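PDB 4Q3M: MGS-M4 from Unidentified, which is probably an NAD(P)H-dependent oxidoreductase of the aldo-keto reductase family, its substrate unknown, recovered from a deep-sea metagenome. Local coordinates for residues V130-V135 / P153-Q158; L104-K109 / V135-V140. All coordinates share one frame; numbering follows the deposited sequence.

Contact 1: V130-V135 / P153-Q158; sequences VKAIGV and PPMVNQ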
loop_
_atom_site.group_PDB
_atom_site.type_symbol
_atom_site.label_atom_id
_atom_site.label_comp_id
_atom_site.label_asym_id
_atom_site.label_seq_id
_atom_site.Cartn_x
_atom_site.Cartn_y
_atom_site.Cartn_z
ATOM N N VAL A 130 4.923 -0.330 -30.427
ATOM C CA VAL A 130 5.347 -0.959 -29.180
ATOM C C VAL A 130 5.235 -2.475 -29.276
ATOM O O VAL A 130 4.233 -3.006 -29.753
ATOM C CB VAL A 130 4.537 -0.463 -27.964
ATOM C CG1 VAL A 130 5.092 0.850 -27.460
ATOM C CG2 VAL A 130 3.070 -0.325 -28.313
ATOM N N LYS A 131 6.275 -3.165 -28.820
ATOM C CA LYS A 131 6.327 -4.617 -28.907
ATOM C C LYS A 131 5.659 -5.273 -27.705
ATOM O O LYS A 131 5.321 -6.457 -27.740
ATOM C CB LYS A 131 7.776 -5.088 -29.029
ATOM C CG LYS A 131 8.461 -4.627 -30.304
ATOM C CD LYS A 131 7.677 -5.070 -31.530
ATOM C CE LYS A 131 8.297 -4.540 -32.811
ATOM N NZ LYS A 131 7.524 -4.968 -34.011
ATOM N N ALA A 132 5.470 -4.496 -26.644
ATOM C CA ALA A 132 4.811 -4.983 -25.439
ATOM C C ALA A 132 4.230 -3.824 -24.638
ATOM O O ALA A 132 4.851 -2.768 -24.518
ATOM C CB ALA A 132 5.781 -5.787 -24.587
ATOM N N ILE A 133 3.033 -4.022 -24.094
ATOM C CA ILE A 133 2.381 -2.993 -23.292
ATOM C C ILE A 133 2.036 -3.516 -21.904
ATOM O O ILE A 133 1.680 -4.683 -21.738
ATOM C CB ILE A 133 1.101 -2.469 -23.973
ATOM C CG1 ILE A 133 0.185 -3.632 -24.362
ATOM C CG2 ILE A 133 1.450 -1.642 -25.201
ATOM C CD1 ILE A 133 -1.119 -3.198 -24.992
ATOM N N GLY A 134 2.149 -2.646 -20.906
ATOM C CA GLY A 134 1.854 -3.020 -19.536
ATOM C C GLY A 134 1.622 -1.819 -18.641
ATOM O O GLY A 134 1.370 -0.714 -19.121
ATOM N N VAL A 135 1.706 -2.038 -17.332
ATOM C CA VAL A 135 1.503 -0.966 -16.364
ATOM C C VAL A 135 2.593 -0.938 -15.302
ATOM O O VAL A 135 3.491 -1.781 -15.289
ATOM C CB VAL A 135 0.141 -1.091 -15.659
ATOM C CG1 VAL A 135 -0.988 -0.797 -16.630
ATOM C CG2 VAL A 135 -0.013 -2.474 -15.040
ATOM N N PRO A 153 -4.579 -7.817 -23.317
ATOM C CA PRO A 153 -4.282 -7.965 -21.886
ATOM C C PRO A 153 -2.885 -7.487 -21.492
ATOM O O PRO A 153 -1.939 -7.682 -22.256
ATOM C CB PRO A 153 -4.418 -9.474 -21.660
ATOM C CG PRO A 153 -5.384 -9.917 -22.700
ATOM C CD PRO A 153 -5.089 -9.070 -23.904
ATOM N N PRO A 154 -2.769 -6.859 -20.311
ATOM C CA PRO A 154 -1.501 -6.371 -19.755
ATOM C C PRO A 154 -0.429 -7.453 -19.730
ATOM O O PRO A 154 -0.727 -8.611 -19.435
ATOM C CB PRO A 154 -1.884 -5.948 -18.335
ATOM C CG PRO A 154 -3.321 -5.588 -18.435
ATOM C CD PRO A 154 -3.909 -6.548 -19.431
ATOM N N MET A 155 0.806 -7.074 -20.035
ATOM C CA MET A 155 1.890 -8.039 -20.145
ATOM C C MET A 155 2.899 -7.888 -19.013
ATOM O O MET A 155 3.551 -8.856 -18.620
ATOM C CB MET A 155 2.591 -7.890 -21.498
ATOM C CG MET A 155 1.639 -7.887 -22.684
ATOM S SD MET A 155 2.460 -7.576 -24.258
ATOM C CE MET A 155 1.055 -7.537 -25.368
ATOM N N VAL A 156 3.026 -6.671 -18.492
ATOM C CA VAL A 156 4.006 -6.377 -17.451
ATOM C C VAL A 156 3.434 -5.449 -16.381
ATOM O O VAL A 156 2.757 -4.470 -16.695
ATOM C CB VAL A 156 5.285 -5.733 -18.047
ATOM C CG1 VAL A 156 6.206 -5.222 -16.946
ATOM C CG2 VAL A 156 6.019 -6.720 -18.946
ATOM N N ASN A 157 3.699 -5.768 -15.117
ATOM C CA ASN A 157 3.373 -4.875 -14.011
ATOM C C ASN A 157 4.619 -4.555 -13.190
ATOM O O ASN A 157 5.071 -5.375 -12.389
ATOM C CB ASN A 157 2.294 -5.489 -13.117
ATOM C CG ASN A 157 1.813 -4.531 -12.039
ATOM O OD1 ASN A 157 1.987 -3.317 -12.146
ATOM N ND2 ASN A 157 1.204 -5.076 -10.992
ATOM N N GLN A 158 5.179 -3.368 -13.394
ATOM C CA GLN A 158 6.387 -2.968 -12.678
ATOM C C GLN A 158 6.053 -2.316 -11.340
ATOM O O GLN A 158 5.512 -1.210 -11.296
ATOM C CB GLN A 158 7.233 -2.015 -13.526
ATOM C CG GLN A 158 8.529 -1.599 -12.848
ATOM C CD GLN A 158 9.330 -0.603 -13.662
ATOM O OE1 GLN A 158 9.716 0.454 -13.163
ATOM N NE2 GLN A 158 9.592 -0.938 -14.921
#
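Val156 O accepts one short hydrogen bond, from Val135 N at 2.7 Å and nearly along the C=O axis, and a C-H...O contact from Gly134 CA comes beside it. Val135 replies with its own carbonyl: Gln158 N reaches Val135 O at 3.0 Å, tilted 22° from the carbonyl plane, while the CA-H of Asn157 points at the same oxygen. Val135 thus bonds through N and O to the residues flanking Asn157, the mark of a parallel bridge between Val135 and Asn157.

Before this pair in the chain, Met155 holds the approach to the strand. Its N bonds in the carbonyl plane to Ile133 O at 3.1 Å, and its side chain doubles back along the partner. With CG anti to the carbonyl carbon (chi1 -50°) and the chain extended beyond it, SD rests 3.8 Å from Ala132 CB and takes a weak bond from Ile133 N; the terminal CE touches Ile133 CG1.

The side chains of the bridged pair share one face of the sheet: Val135 CG2 lies 3.6 Å from Asn157 OD1, whereas Asn157 ND2 is engaged by Phe138 O. Val135 and Asn157 both face helix 140-149, packing on Leu143. Gln158 turns inward, its NE2 bonded to Glu182 and Asp43. Strand, covering helix and parallel strand together form a beta-alpha-beta crossover of the TIM barrel.

Contact 2: L104-K109 / V135-V140; sequences LIHWFK and VSNFNV
Asn137 ND2 donates a straight hydrogen bond to His106 O, 2.8 Å long with the oxygen in the amide plane. This bond joins two loops that leave neighbouring parallel strands of the TIM barrel at their C-terminal ends, the end where aldo-keto reductases carry their active site. Water 1 weakly links the same ND2 to His106 NE2, and water 2 bridges Asn137 O to Phe108 N. Within the strands themselves, at their ends, Ser136 N makes only a weak bond to Ile105 O, while Ser136 OG is claimed by Gln158 O.

The amide of Asn137 is also stacked. CG lies anti to the carbonyl carbon (chi1 -63°), which lays the group over the indole of Trp107 with planes 2° apart; ND2 sits 3.4 Å above the indole plane, over its centre, CG comes 3.4 Å from Trp107 CZ3, and OD1 keeps a bond to Tyr184 OH. An alanine in place of Trp107 would probably open a gap against the face of this amide and let it turn away from its straight bond to His106 O.

Farther out, Ile105 CD1 meets Val135 CG1 at 4.0 Å, the two side chains running side by side, and Ile105 CG2 reaches Phe138 CE1. Phe138 is sandwiched: Val135 CB sits over the centre of one face, and the Phe108 edge approaches the other in a T-shaped pair, planes at 85°, with Phe108 CD1 lying 3.9 Å from Phe138 CZ.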
loop_
_atom_site.group_PDB
_atom_site.type_symbol
_atom_site.label_atom_id
_atom_site.label_comp_id
_atom_site.label_asym_id
_atom_site.label_seq_id
_atom_site.Cartn_x
_atom_site.Cartn_y
_atom_site.Cartn_z
ATOM N N LEU A 104 4.875 1.479 -20.465
ATOM C CA LEU A 104 4.119 1.281 -19.232
ATOM C C LEU A 104 3.357 2.525 -18.790
ATOM O O LEU A 104 3.798 3.652 -19.016
ATOM C CB LEU A 104 5.057 0.845 -18.101
ATOM C CG LEU A 104 5.934 -0.390 -18.309
ATOM C CD1 LEU A 104 6.858 -0.584 -17.116
ATOM C CD2 LEU A 104 5.084 -1.626 -18.532
ATOM N N ILE A 105 2.208 2.307 -18.158
ATOM C CA ILE A 105 1.521 3.366 -17.431
ATOM C C ILE A 105 2.192 3.494 -16.069
ATOM O O ILE A 105 2.212 2.539 -15.292
ATOM C CB ILE A 105 0.017 3.078 -17.260
ATOM C CG1 ILE A 105 -0.634 2.802 -18.618
ATOM C CG2 ILE A 105 -0.672 4.238 -16.559
ATOM C CD1 ILE A 105 -2.116 2.496 -18.539
ATOM N N HIS A 106 2.747 4.668 -15.786
ATOM C CA HIS A 106 3.617 4.849 -14.627
ATOM C C HIS A 106 2.880 4.706 -13.294
ATOM O O HIS A 106 3.359 4.028 -12.386
ATOM C CB HIS A 106 4.304 6.214 -14.697
ATOM C CG HIS A 106 5.644 6.252 -14.031
ATOM N ND1 HIS A 106 6.663 7.077 -14.457
ATOM C CD2 HIS A 106 6.135 5.564 -12.973
ATOM C CE1 HIS A 106 7.722 6.897 -13.689
ATOM N NE2 HIS A 106 7.429 5.984 -12.780
ATOM N N TRP A 107 1.722 5.348 -13.183
ATOM C CA TRP A 107 0.925 5.283 -11.959
ATOM C C TRP A 107 -0.563 5.146 -12.267
ATOM O O TRP A 107 -1.012 5.463 -13.369
ATOM C CB TRP A 107 1.155 6.527 -11.096
ATOM C CG TRP A 107 2.554 6.684 -10.580
ATOM C CD1 TRP A 107 3.586 7.331 -11.194
ATOM C CD2 TRP A 107 3.069 6.204 -9.331
ATOM N NE1 TRP A 107 4.714 7.277 -10.411
ATOM C CE2 TRP A 107 4.423 6.591 -9.261
ATOM C CE3 TRP A 107 2.517 5.484 -8.267
ATOM C CZ2 TRP A 107 5.233 6.279 -8.172
ATOM C CZ3 TRP A 107 3.324 5.175 -7.186
ATOM C CH2 TRP A 107 4.667 5.572 -7.145
ATOM N N PHE A 108 -1.326 4.680 -11.284
ATOM C CA PHE A 108 -2.776 4.608 -11.415
ATOM C C PHE A 108 -3.406 5.958 -11.093
ATOM O O PHE A 108 -3.145 6.540 -10.040
ATOM C CB PHE A 108 -3.351 3.522 -10.503
ATOM C CG PHE A 108 -4.844 3.377 -10.599
ATOM C CD1 PHE A 108 -5.419 2.675 -11.645
ATOM C CD2 PHE A 108 -5.671 3.938 -9.640
ATOM C CE1 PHE A 108 -6.791 2.538 -11.735
ATOM C CE2 PHE A 108 -7.044 3.805 -9.725
ATOM C CZ PHE A 108 -7.605 3.103 -10.773
ATOM N N LYS A 109 -4.232 6.455 -12.008
ATOM C CA LYS A 109 -4.880 7.751 -11.836
ATOM C C LYS A 109 -6.371 7.664 -12.144
ATOM O O LYS A 109 -6.924 8.527 -12.823
ATOM C CB LYS A 109 -4.221 8.803 -12.732
ATOM C CG LYS A 109 -2.744 9.034 -12.448
ATOM C CD LYS A 109 -2.538 9.819 -11.162
ATOM C CE LYS A 109 -3.093 11.230 -11.284
ATOM N NZ LYS A 109 -2.771 12.061 -10.092
ATOM N N VAL A 135 1.706 -2.038 -17.332
ATOM C CA VAL A 135 1.503 -0.966 -16.364
ATOM C C VAL A 135 2.593 -0.938 -15.302
ATOM O O VAL A 135 3.491 -1.781 -15.289
ATOM C CB VAL A 135 0.141 -1.091 -15.659
ATOM C CG1 VAL A 135 -0.988 -0.797 -16.630
ATOM C CG2 VAL A 135 -0.013 -2.474 -15.040
ATOM N N SER A 136 2.503 0.046 -14.415
ATOM C CA SER A 136 3.414 0.162 -13.285
ATOM C C SER A 136 2.670 0.744 -12.089
ATOM O O SER A 136 1.779 1.577 -12.255
ATOM C CB SER A 136 4.620 1.031 -13.643
ATOM O OG SER A 136 5.508 1.147 -12.545
ATOM N N ASN A 137 3.040 0.294 -10.892
ATOM C CA ASN A 137 2.384 0.711 -9.652
ATOM C C ASN A 137 0.880 0.449 -9.666
ATOM O O ASN A 137 0.101 1.214 -9.098
ATOM C CB ASN A 137 2.647 2.191 -9.370
ATOM C CG ASN A 137 4.115 2.490 -9.138
ATOM O OD1 ASN A 137 4.684 2.108 -8.116
ATOM N ND2 ASN A 137 4.734 3.188 -10.084
ATOM N N PHE A 138 0.478 -0.634 -10.323
ATOM C CA PHE A 138 -0.916 -1.050 -10.326
ATOM C C PHE A 138 -1.140 -2.153 -9.300
ATOM O O PHE A 138 -0.419 -3.151 -9.283
ATOM C CB PHE A 138 -1.338 -1.531 -11.717
ATOM C CG PHE A 138 -1.854 -0.437 -12.611
ATOM C CD1 PHE A 138 -1.233 0.801 -12.647
ATOM C CD2 PHE A 138 -2.956 -0.651 -13.422
ATOM C CE1 PHE A 138 -1.705 1.807 -13.471
ATOM C CE2 PHE A 138 -3.434 0.350 -14.249
ATOM C CZ PHE A 138 -2.808 1.580 -14.273
ATOM N N ASN A 139 -2.134 -1.967 -8.438
ATOM C CA ASN A 139 -2.489 -2.994 -7.470
ATOM C C ASN A 139 -3.469 -3.983 -8.092
ATOM O O ASN A 139 -3.773 -3.892 -9.281
ATOM C CB ASN A 139 -3.081 -2.370 -6.205
ATOM C CG ASN A 139 -2.782 -3.186 -4.959
ATOM O OD1 ASN A 139 -2.433 -4.365 -5.045
ATOM N ND2 ASN A 139 -2.917 -2.563 -3.794
ATOM N N VAL A 140 -3.961 -4.919 -7.287
ATOM C CA VAL A 140 -4.801 -6.002 -7.790
ATOM C C VAL A 140 -6.089 -5.507 -8.449
ATOM O O VAL A 140 -6.397 -5.893 -9.576
ATOM C CB VAL A 140 -5.164 -6.994 -6.666
ATOM C CG1 VAL A 140 -6.236 -7.968 -7.136
ATOM C CG2 VAL A 140 -3.922 -7.742 -6.199
HETATM O O HOH W 1 7.747 4.596 -9.795
HETATM O O HOH W 2 -0.555 3.821 -8.520
#

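Contacts 1 and 2 illustrate how a TIM barrel is built by repeating one step. Strands 102-105, 133-136 and 156-160 follow one another both in sequence and across the parallel sheet, separated by helices 111-126 and 140-149; both contacts use the middle strand and share Val135. Along the chain their segments alternate: 104-109 (contact 2), 130-135 (contact 1), 135-140 (contact 2), 153-158 (contact 1). Their centres lie about 10 Å apart. They meet where Gln158 O of contact 1 probably accepts hydrogen bonds from Ser136 OG and Asn137 N. With the bonds of contact 2, three consecutive strands are joined toward the C-terminal mouth of the barrel, where aldo-keto reductases bind cofactor and substrate.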